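PDB 5IZ5: cytosolic phospholipase A2 delta from Homo sapiens, which hydrolyses glycerophospholipids at the sn-2 position in a calcium-dependent manner, with a preference for linoleic acid there. Local coordinates for residues 376-381 against 452-457; 371-376 against 389-394; 340-345 against 365-370. The protein carries 3 engineered substitutions. All coordinates share one frame; numbering follows the deposited sequence.

Contact 1 (376-381 against 452-457)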
loop_
_atom_site.group_PDB
_atom_site.type_symbol
_atom_site.label_atom_id
_atom_site.label_comp_id
_atom_site.label_asym_id
_atom_site.label_seq_id
_atom_site.Cartn_x
_atom_site.Cartn_y
_atom_site.Cartn_z
ATOM N N GLY B 376 5.313 15.101 14.714
ATOM C CA GLY B 376 6.386 16.037 14.402
ATOM C C GLY B 376 7.111 16.568 15.638
ATOM O O GLY B 376 8.269 16.970 15.550
ATOM N N ASP B 377 6.422 16.579 16.782
ATOM C CA ASP B 377 7.025 16.896 18.079
ATOM C C ASP B 377 7.348 15.589 18.807
ATOM O O ASP B 377 6.433 14.866 19.200
ATOM C CB ASP B 377 6.051 17.746 18.909
ATOM C CG ASP B 377 6.542 18.007 20.335
ATOM O OD1 ASP B 377 7.678 17.636 20.685
ATOM O OD2 ASP B 377 5.768 18.578 21.123
ATOM N N PRO B 378 8.648 15.286 19.009
ATOM C CA PRO B 378 9.044 14.029 19.673
ATOM C C PRO B 378 8.529 13.851 21.113
ATOM O O PRO B 378 8.595 12.748 21.657
ATOM C CB PRO B 378 10.580 14.094 19.692
ATOM C CG PRO B 378 10.961 15.166 18.738
ATOM C CD PRO B 378 9.814 16.119 18.661
ATOM N N GLU B 379 8.035 14.928 21.715
ATOM C CA GLU B 379 7.556 14.913 23.088
ATOM C C GLU B 379 6.059 15.177 23.219
ATOM O O GLU B 379 5.587 15.477 24.308
ATOM C CB GLU B 379 8.334 15.974 23.884
ATOM C CG GLU B 379 9.186 15.422 24.997
ATOM C CD GLU B 379 10.049 14.269 24.570
ATOM O OE1 GLU B 379 10.876 14.422 23.657
ATOM O OE2 GLU B 379 9.899 13.196 25.173
ATOM N N TRP B 380 5.304 15.029 22.132
ATOM C CA TRP B 380 3.931 15.544 22.088
ATOM C C TRP B 380 3.014 15.060 23.216
ATOM O O TRP B 380 2.298 15.868 23.780
ATOM C CB TRP B 380 3.280 15.304 20.715
ATOM C CG TRP B 380 2.918 13.877 20.398
ATOM C CD1 TRP B 380 3.663 12.982 19.699
ATOM C CD2 TRP B 380 1.709 13.198 20.749
ATOM N NE1 TRP B 380 3.004 11.781 19.600
ATOM C CE2 TRP B 380 1.800 11.887 20.238
ATOM C CE3 TRP B 380 0.564 13.568 21.456
ATOM C CZ2 TRP B 380 0.785 10.941 20.408
ATOM C CZ3 TRP B 380 -0.445 12.633 21.625
ATOM C CH2 TRP B 380 -0.327 11.331 21.105
ATOM N N SER B 381 3.036 13.770 23.559
ATOM C CA SER B 381 2.136 13.259 24.604
ATOM C C SER B 381 2.591 13.666 26.006
ATOM O O SER B 381 1.819 13.581 26.951
ATOM C CB SER B 381 1.969 11.739 24.530
ATOM O OG SER B 381 3.106 11.054 25.030
ATOM N N GLN B 452 9.665 10.591 12.644
ATOM C CA GLN B 452 8.799 10.226 13.763
ATOM C C GLN B 452 9.410 9.165 14.686
ATOM O O GLN B 452 8.928 8.970 15.796
ATOM C CB GLN B 452 7.434 9.746 13.255
ATOM C CG GLN B 452 6.665 10.809 12.484
ATOM C CD GLN B 452 5.243 10.400 12.148
ATOM O OE1 GLN B 452 4.759 9.344 12.561
ATOM N NE2 GLN B 452 4.563 11.241 11.388
ATOM N N ARG B 453 10.461 8.484 14.234
ATOM C CA ARG B 453 11.200 7.564 15.102
ATOM C C ARG B 453 11.738 8.252 16.362
ATOM O O ARG B 453 11.842 7.619 17.410
ATOM C CB ARG B 453 12.343 6.888 14.337
ATOM C CG ARG B 453 11.848 5.856 13.332
ATOM C CD ARG B 453 12.948 4.925 12.856
ATOM N NE ARG B 453 13.930 5.614 12.021
ATOM C CZ ARG B 453 13.924 5.653 10.686
ATOM N NH1 ARG B 453 12.969 5.054 9.977
ATOM N NH2 ARG B 453 14.892 6.313 10.055
ATOM N N ALA B 454 12.057 9.542 16.264
ATOM C CA ALA B 454 12.523 10.306 17.419
ATOM C C ALA B 454 11.458 10.372 18.515
ATOM O O ALA B 454 11.787 10.357 19.697
ATOM C CB ALA B 454 12.951 11.707 17.001
ATOM N N ALA B 455 10.186 10.412 18.120
ATOM C CA ALA B 455 9.066 10.397 19.070
ATOM C C ALA B 455 8.900 9.070 19.811
ATOM O O ALA B 455 8.101 8.977 20.745
ATOM C CB ALA B 455 7.773 10.739 18.350
ATOM N N LEU B 456 9.645 8.046 19.399
ATOM C CA LEU B 456 9.535 6.717 19.982
ATOM C C LEU B 456 10.826 6.228 20.655
ATOM O O LEU B 456 10.870 5.100 21.154
ATOM C CB LEU B 456 9.160 5.725 18.881
ATOM C CG LEU B 456 7.957 6.070 18.006
ATOM C CD1 LEU B 456 7.833 5.054 16.882
ATOM C CD2 LEU B 456 6.676 6.121 18.829
ATOM N N GLU B 457 11.865 7.058 20.672
ATOM C CA GLU B 457 13.200 6.603 21.094
ATOM C C GLU B 457 13.262 6.217 22.576
ATOM O O GLU B 457 14.005 5.312 22.941
ATOM C CB GLU B 457 14.291 7.604 20.702
ATOM C CG GLU B 457 14.162 8.998 21.278
ATOM C CD GLU B 457 15.103 9.982 20.599
ATOM O OE1 GLU B 457 16.082 9.537 19.954
ATOM O OE2 GLU B 457 14.852 11.204 20.700
#

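Contact 2 (371-376 against 389-394)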
loop_
_atom_site.group_PDB
_atom_site.type_symbol
_atom_site.label_atom_id
_atom_site.label_comp_id
_atom_site.label_asym_id
_atom_site.label_seq_id
_atom_site.Cartn_x
_atom_site.Cartn_y
_atom_site.Cartn_z
ATOM N N MET B 371 -2.394 12.901 13.748
ATOM C CA MET B 371 -1.253 12.059 14.058
ATOM C C MET B 371 0.037 12.659 13.512
ATOM O O MET B 371 1.026 12.780 14.232
ATOM C CB MET B 371 -1.458 10.649 13.491
ATOM C CG MET B 371 -2.597 9.895 14.155
ATOM S SD MET B 371 -3.099 8.424 13.252
ATOM C CE MET B 371 -1.635 7.405 13.441
ATOM N N ALA B 372 0.017 13.052 12.245
ATOM C CA ALA B 372 1.209 13.585 11.595
ATOM C C ALA B 372 1.695 14.864 12.267
ATOM O O ALA B 372 2.886 15.025 12.529
ATOM C CB ALA B 372 0.938 13.838 10.124
ATOM N N HIS B 373 0.777 15.779 12.547
ATOM C CA HIS B 373 1.153 17.016 13.214
ATOM C C HIS B 373 1.792 16.746 14.582
ATOM O O HIS B 373 2.848 17.293 14.904
ATOM C CB HIS B 373 -0.050 17.935 13.390
ATOM C CG HIS B 373 0.281 19.213 14.096
ATOM N ND1 HIS B 373 -0.443 19.684 15.169
ATOM C CD2 HIS B 373 1.282 20.103 13.898
ATOM C CE1 HIS B 373 0.088 20.819 15.591
ATOM N NE2 HIS B 373 1.135 21.096 14.835
ATOM N N LEU B 374 1.147 15.904 15.379
ATOM C CA LEU B 374 1.625 15.629 16.731
ATOM C C LEU B 374 2.976 14.933 16.739
ATOM O O LEU B 374 3.875 15.334 17.483
ATOM C CB LEU B 374 0.614 14.789 17.506
ATOM C CG LEU B 374 -0.684 15.513 17.879
ATOM C CD1 LEU B 374 -1.659 14.529 18.504
ATOM C CD2 LEU B 374 -0.430 16.689 18.816
ATOM N N TYR B 375 3.124 13.905 15.906
ATOM C CA TYR B 375 4.368 13.142 15.868
ATOM C C TYR B 375 5.555 13.904 15.242
ATOM O O TYR B 375 6.675 13.408 15.255
ATOM C CB TYR B 375 4.153 11.782 15.202
ATOM C CG TYR B 375 3.530 10.767 16.130
ATOM C CD1 TYR B 375 4.318 9.867 16.833
ATOM C CD2 TYR B 375 2.154 10.721 16.328
ATOM C CE1 TYR B 375 3.756 8.937 17.684
ATOM C CE2 TYR B 375 1.580 9.793 17.182
ATOM C CZ TYR B 375 2.384 8.905 17.858
ATOM O OH TYR B 375 1.816 7.989 18.706
ATOM N N GLY B 376 5.313 15.101 14.714
ATOM C CA GLY B 376 6.386 16.037 14.402
ATOM C C GLY B 376 7.111 16.568 15.638
ATOM O O GLY B 376 8.269 16.970 15.550
ATOM N N ILE B 389 -3.528 22.043 19.750
ATOM C CA ILE B 389 -4.956 22.325 19.572
ATOM C C ILE B 389 -5.142 23.723 19.005
ATOM O O ILE B 389 -5.873 23.917 18.038
ATOM C CB ILE B 389 -5.745 22.284 20.900
ATOM C CG1 ILE B 389 -5.654 20.919 21.587
ATOM C CG2 ILE B 389 -7.204 22.654 20.668
ATOM C CD1 ILE B 389 -6.232 19.773 20.812
ATOM N N ARG B 390 -4.480 24.692 19.629
ATOM C CA ARG B 390 -4.574 26.095 19.227
ATOM C C ARG B 390 -4.100 26.269 17.785
ATOM O O ARG B 390 -4.761 26.910 16.969
ATOM C CB ARG B 390 -3.730 26.964 20.160
ATOM C CG ARG B 390 -3.912 28.457 19.961
ATOM C CD ARG B 390 -2.763 29.250 20.559
ATOM N NE ARG B 390 -2.892 30.678 20.260
ATOM C CZ ARG B 390 -1.936 31.590 20.445
ATOM N NH1 ARG B 390 -0.746 31.246 20.931
ATOM N NH2 ARG B 390 -2.171 32.860 20.135
ATOM N N TYR B 391 -2.944 25.684 17.493
ATOM C CA TYR B 391 -2.366 25.692 16.155
ATOM C C TYR B 391 -3.396 25.208 15.122
ATOM O O TYR B 391 -3.656 25.887 14.131
ATOM C CB TYR B 391 -1.120 24.802 16.158
ATOM C CG TYR B 391 -0.381 24.692 14.851
ATOM C CD1 TYR B 391 0.702 25.518 14.571
ATOM C CD2 TYR B 391 -0.733 23.722 13.912
ATOM C CE1 TYR B 391 1.399 25.401 13.381
ATOM C CE2 TYR B 391 -0.044 23.596 12.722
ATOM C CZ TYR B 391 1.019 24.436 12.460
ATOM O OH TYR B 391 1.702 24.310 11.282
ATOM N N ALA B 392 -3.993 24.049 15.383
ATOM C CA ALA B 392 -4.983 23.461 14.481
ATOM C C ALA B 392 -6.217 24.344 14.343
ATOM O O ALA B 392 -6.734 24.524 13.242
ATOM C CB ALA B 392 -5.384 22.074 14.960
ATOM N N ARG B 393 -6.680 24.888 15.465
ATOM C CA ARG B 393 -7.853 25.764 15.480
ATOM C C ARG B 393 -7.638 26.990 14.600
ATOM O O ARG B 393 -8.509 27.363 13.810
ATOM C CB ARG B 393 -8.171 26.218 16.910
ATOM C CG ARG B 393 -9.484 26.982 17.048
ATOM C CD ARG B 393 -9.511 27.883 18.275
ATOM N NE ARG B 393 -8.961 27.239 19.467
ATOM C CZ ARG B 393 -7.980 27.729 20.228
ATOM N NH1 ARG B 393 -7.418 28.907 19.967
ATOM N NH2 ARG B 393 -7.564 27.034 21.279
ATOM N N GLU B 394 -6.476 27.615 14.743
ATOM C CA GLU B 394 -6.176 28.842 14.011
ATOM C C GLU B 394 -6.082 28.604 12.504
ATOM O O GLU B 394 -6.617 29.384 11.709
ATOM C CB GLU B 394 -4.899 29.483 14.553
ATOM C CG GLU B 394 -5.105 30.097 15.933
ATOM C CD GLU B 394 -3.831 30.626 16.567
ATOM O OE1 GLU B 394 -2.743 30.475 15.973
ATOM O OE2 GLU B 394 -3.924 31.197 17.674
#

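Contact 3 (340-345 against 365-370)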
loop_
_atom_site.group_PDB
_atom_site.type_symbol
_atom_site.label_atom_id
_atom_site.label_comp_id
_atom_site.label_asym_id
_atom_site.label_seq_id
_atom_site.Cartn_x
_atom_site.Cartn_y
_atom_site.Cartn_z
ATOM N N THR B 340 -10.252 17.194 14.201
ATOM C CA THR B 340 -10.614 18.024 15.355
ATOM C C THR B 340 -11.023 17.170 16.552
ATOM O O THR B 340 -10.493 17.326 17.650
ATOM C CB THR B 340 -11.756 18.994 14.996
ATOM O OG1 THR B 340 -11.309 19.878 13.965
ATOM C CG2 THR B 340 -12.206 19.824 16.208
ATOM N N SER B 341 -11.952 16.254 16.319
ATOM C CA SER B 341 -12.485 15.423 17.379
ATOM C C SER B 341 -11.405 14.553 18.034
ATOM O O SER B 341 -11.413 14.367 19.254
ATOM C CB SER B 341 -13.604 14.548 16.831
ATOM O OG SER B 341 -14.164 13.745 17.856
ATOM N N LEU B 342 -10.482 14.035 17.220
ATOM C CA LEU B 342 -9.387 13.199 17.706
ATOM C C LEU B 342 -8.455 13.972 18.637
ATOM O O LEU B 342 -7.981 13.428 19.628
ATOM C CB LEU B 342 -8.597 12.606 16.530
ATOM C CG LEU B 342 -7.421 11.679 16.852
ATOM C CD1 LEU B 342 -7.815 10.550 17.794
ATOM C CD2 LEU B 342 -6.852 11.103 15.557
ATOM N N TYR B 343 -8.197 15.237 18.315
ATOM C CA TYR B 343 -7.448 16.117 19.208
ATOM C C TYR B 343 -8.097 16.150 20.600
ATOM O O TYR B 343 -7.412 16.065 21.625
ATOM C CB TYR B 343 -7.391 17.539 18.652
ATOM C CG TYR B 343 -6.238 17.828 17.711
ATOM C CD1 TYR B 343 -4.922 17.752 18.151
ATOM C CD2 TYR B 343 -6.466 18.215 16.391
ATOM C CE1 TYR B 343 -3.866 18.038 17.301
ATOM C CE2 TYR B 343 -5.417 18.498 15.533
ATOM C CZ TYR B 343 -4.120 18.409 15.989
ATOM O OH TYR B 343 -3.078 18.688 15.138
ATOM N N GLY B 344 -9.421 16.284 20.615
ATOM C CA GLY B 344 -10.196 16.294 21.850
ATOM C C GLY B 344 -10.111 14.985 22.606
ATOM O O GLY B 344 -9.972 14.988 23.832
ATOM N N HIS B 345 -10.189 13.869 21.879
ATOM C CA HIS B 345 -10.060 12.555 22.490
ATOM C C HIS B 345 -8.684 12.358 23.121
ATOM O O HIS B 345 -8.565 11.766 24.199
ATOM C CB HIS B 345 -10.326 11.441 21.477
ATOM C CG HIS B 345 -11.751 11.347 21.039
ATOM N ND1 HIS B 345 -12.808 11.693 21.853
ATOM C CD2 HIS B 345 -12.295 10.918 19.878
ATOM C CE1 HIS B 345 -13.941 11.491 21.206
ATOM N NE2 HIS B 345 -13.659 11.020 20.006
ATOM N N SER B 365 -7.283 8.367 6.883
ATOM C CA SER B 365 -7.874 9.594 6.344
ATOM C C SER B 365 -7.596 10.832 7.232
ATOM O O SER B 365 -6.446 11.026 7.616
ATOM C CB SER B 365 -9.358 9.388 6.060
ATOM O OG SER B 365 -9.726 10.163 4.913
ATOM N N GLY B 366 -8.606 11.656 7.556
ATOM C CA GLY B 366 -8.417 12.876 8.363
ATOM C C GLY B 366 -7.764 12.700 9.725
ATOM O O GLY B 366 -7.138 13.634 10.241
ATOM N N SER B 367 -7.916 11.520 10.320
ATOM C CA SER B 367 -7.249 11.212 11.591
ATOM C C SER B 367 -5.726 11.254 11.480
ATOM O O SER B 367 -5.052 11.610 12.456
ATOM C CB SER B 367 -7.668 9.838 12.108
ATOM O OG SER B 367 -8.984 9.890 12.614
ATOM N N THR B 368 -5.195 10.913 10.299
ATOM C CA THR B 368 -3.744 10.926 10.072
ATOM C C THR B 368 -3.166 12.333 10.126
ATOM O O THR B 368 -1.967 12.494 10.363
ATOM C CB THR B 368 -3.326 10.292 8.715
ATOM O OG1 THR B 368 -3.819 11.080 7.624
ATOM C CG2 THR B 368 -3.828 8.858 8.591
ATOM N N TRP B 369 -4.000 13.349 9.900
ATOM C CA TRP B 369 -3.539 14.735 9.970
ATOM C C TRP B 369 -3.180 15.104 11.403
ATOM O O TRP B 369 -2.176 15.776 11.645
ATOM C CB TRP B 369 -4.591 15.721 9.446
ATOM C CG TRP B 369 -5.115 15.411 8.069
ATOM C CD1 TRP B 369 -4.580 14.549 7.154
ATOM C CD2 TRP B 369 -6.268 15.989 7.451
ATOM N NE1 TRP B 369 -5.347 14.528 6.015
ATOM C CE2 TRP B 369 -6.384 15.412 6.168
ATOM C CE3 TRP B 369 -7.226 16.933 7.867
ATOM C CZ2 TRP B 369 -7.415 15.751 5.289
ATOM C CZ3 TRP B 369 -8.254 17.268 6.996
ATOM C CH2 TRP B 369 -8.341 16.676 5.718
ATOM N N THR B 370 -4.021 14.682 12.346
ATOM C CA THR B 370 -3.760 14.890 13.766
ATOM C C THR B 370 -2.477 14.166 14.152
ATOM O O THR B 370 -1.583 14.750 14.776
ATOM C CB THR B 370 -4.914 14.345 14.626
ATOM O OG1 THR B 370 -6.149 14.913 14.185
ATOM C CG2 THR B 370 -4.713 14.679 16.106
#

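Contact 1 (376-381 against 452-457)
Pro-378 and Ala-455 bring the two loops together, their CA atoms 3.7 Å apart, in a meeting of backbones that owes little to long side chains. In the first segment Asp-377 to Trp-380 form a type I beta turn, closed by the backbone bond from Trp-380 N to Asp-377 O; in the second, 452-457 winds on from a 3-10 segment through i to i-3 backbone bonds such as Leu-456 N to Arg-453 O. No hydrogen bond joins the two segments directly. The nearest thing to a polar link is a CA-H...O contact, Ala-455 CA to Pro-378 O at 3.5 Å, with an angle of 152° at the hydrogen.

Small side chains are consistent with so close an approach. The methyl CB of Ala-455 rests against Pro-378 CA at 3.8 Å, while the ring of Pro-378 turns CB to the carbonyl of Ala-454, 3.9 Å from Ala-454 O, and has the Ala-454 methyl alongside, CB to CB at 4.3 Å. The turn itself is braced from within: Glu-379 N donates to Asp-377 OD1 at 2.9 Å, reaching that oxygen from above the carboxylate plane, 61° out of it. Asp-377 CG lies anti to the backbone N (chi1 174°), which with a nearly flat chi2 lets OD1 reach the amide two residues on. Gln-460 supplies the polar bridge that the segments lack, its NE2 bonding to both Pro-378 O and Ala-454 O, and Glu-379 forms a salt bridge with Arg-458.

The arrangement is an Asx turn set within a type I beta turn, here joining the loop after helix 367-375 to the loop that leads into strand 463-471 of the catalytic domain.

Contact 2 (371-376 against 389-394)
His-373 reaches across to Tyr-391, an instance of two aromatic side chains that meet although the backbones stay well apart: the closest CA atoms of the two segments, His-373 CA and Ala-392 CA, are separated by 9.0 Å. From CB, which points at segment 389-394, the chain runs to CG anti to the backbone N (chi1 179°), carrying the imidazole toward Tyr-391. Along the ring of His-373, CD2 comes to 3.9 Å from Tyr-391 CE2, and CE1 lies 3.5 Å from Tyr-391 CD2. NE2 of His-373, at the far end, sits over one face of the phenol ring, 3.4 Å from Tyr-391 CD2 and almost as near to CE2. ND1 instead turns to a different helix, where it is hydrogen-bonded to Tyr-343 OH.

The planes are nearly parallel, 14° apart, with the His-373 and Tyr-391 centroids separated by 4.5 Å, but a strong offset leaves little of one ring above the other. The OH of Tyr-391 is hydrogen-bonded to His-441 ND1. With an alanine in place of Tyr-391, NE2 of His-373 would probably lose its aromatic neighbour and His-441 its phenol partner.

No hydrogen bond crosses between the segments. What they share is van der Waals contact, chiefly of the NE2 and CE1 end of the imidazole over the Tyr-391 face, while the outer bonds to Tyr-343 and His-441 probably limit how each ring can turn.

Contact 3 (340-345 against 365-370)
The Tyr-343 ring receives the methyl of Thr-370 squarely on one face: CG2 stands 3.5 Å from the ring centroid and only 7° off the normal, a CH-pi contact. Nearly equal approaches to the ring atoms, such as 3.7 Å from Thr-370 CG2 to Tyr-343 CE1, show how well the methyl is centred. Elsewhere, the Trp-369 indole has Gly-366 CA over the centre of one face, and the His-345 ring has Ser-341 O above one face, toward its rim.

Thr-370 divides its two branches. CG2 is anti to the backbone N and meets the tyrosine, whereas OG1, beside that N (chi1 -54°), hydrogen-bonds to Met-339 O. Leu-342 lies beside this pair, its CD2 3.6 Å from Ser-367 O and 3.9 Å from Thr-370 CB. Ser-367 OG is occupied by Thr-332 O. Two bonds, from Thr-368 N and from Thr-368 OG1 at 2.6 Å, hold Ser-365 O, the carbonyl of the nucleophile; Ser-365 OG is itself hydrogen-bonded to Asp-651, the probable proton acceptor.

Strand 360-363, a tight turn at Ser-365 with positive phi (51°) and helix 367-375 form a nucleophile elbow. Helix 335-351, on which helix 367-375 packs, makes the beta-alpha-beta crossover from strand 327-331 to parallel strand 360-363, and helices 386-397 and 779-794 also cover Tyr-343.

Contacts 2 and 3 both draw on helix 367-375, and their centres are only 9 Å apart. Their bridge is Tyr-343: His-373 ND1 lies 2.8 Å from Tyr-343 OH in a probable hydrogen bond, and Ala-392 CB packs 3.6 Å from Tyr-343 CE2. Contact 1 follows directly, sharing Gly-376 with contact 2 and touching it where Ala-455 CB meets Tyr-375 CD1 at 3.9 Å. Contacts 1 and 3 do not touch, their centres being about 17 Å apart. Helix 367-375 runs from contact 3, with the nucleophile Ser-365 just before its start, through contact 2 to the loop of contact 1; the latter two lie away from the catalytic residues.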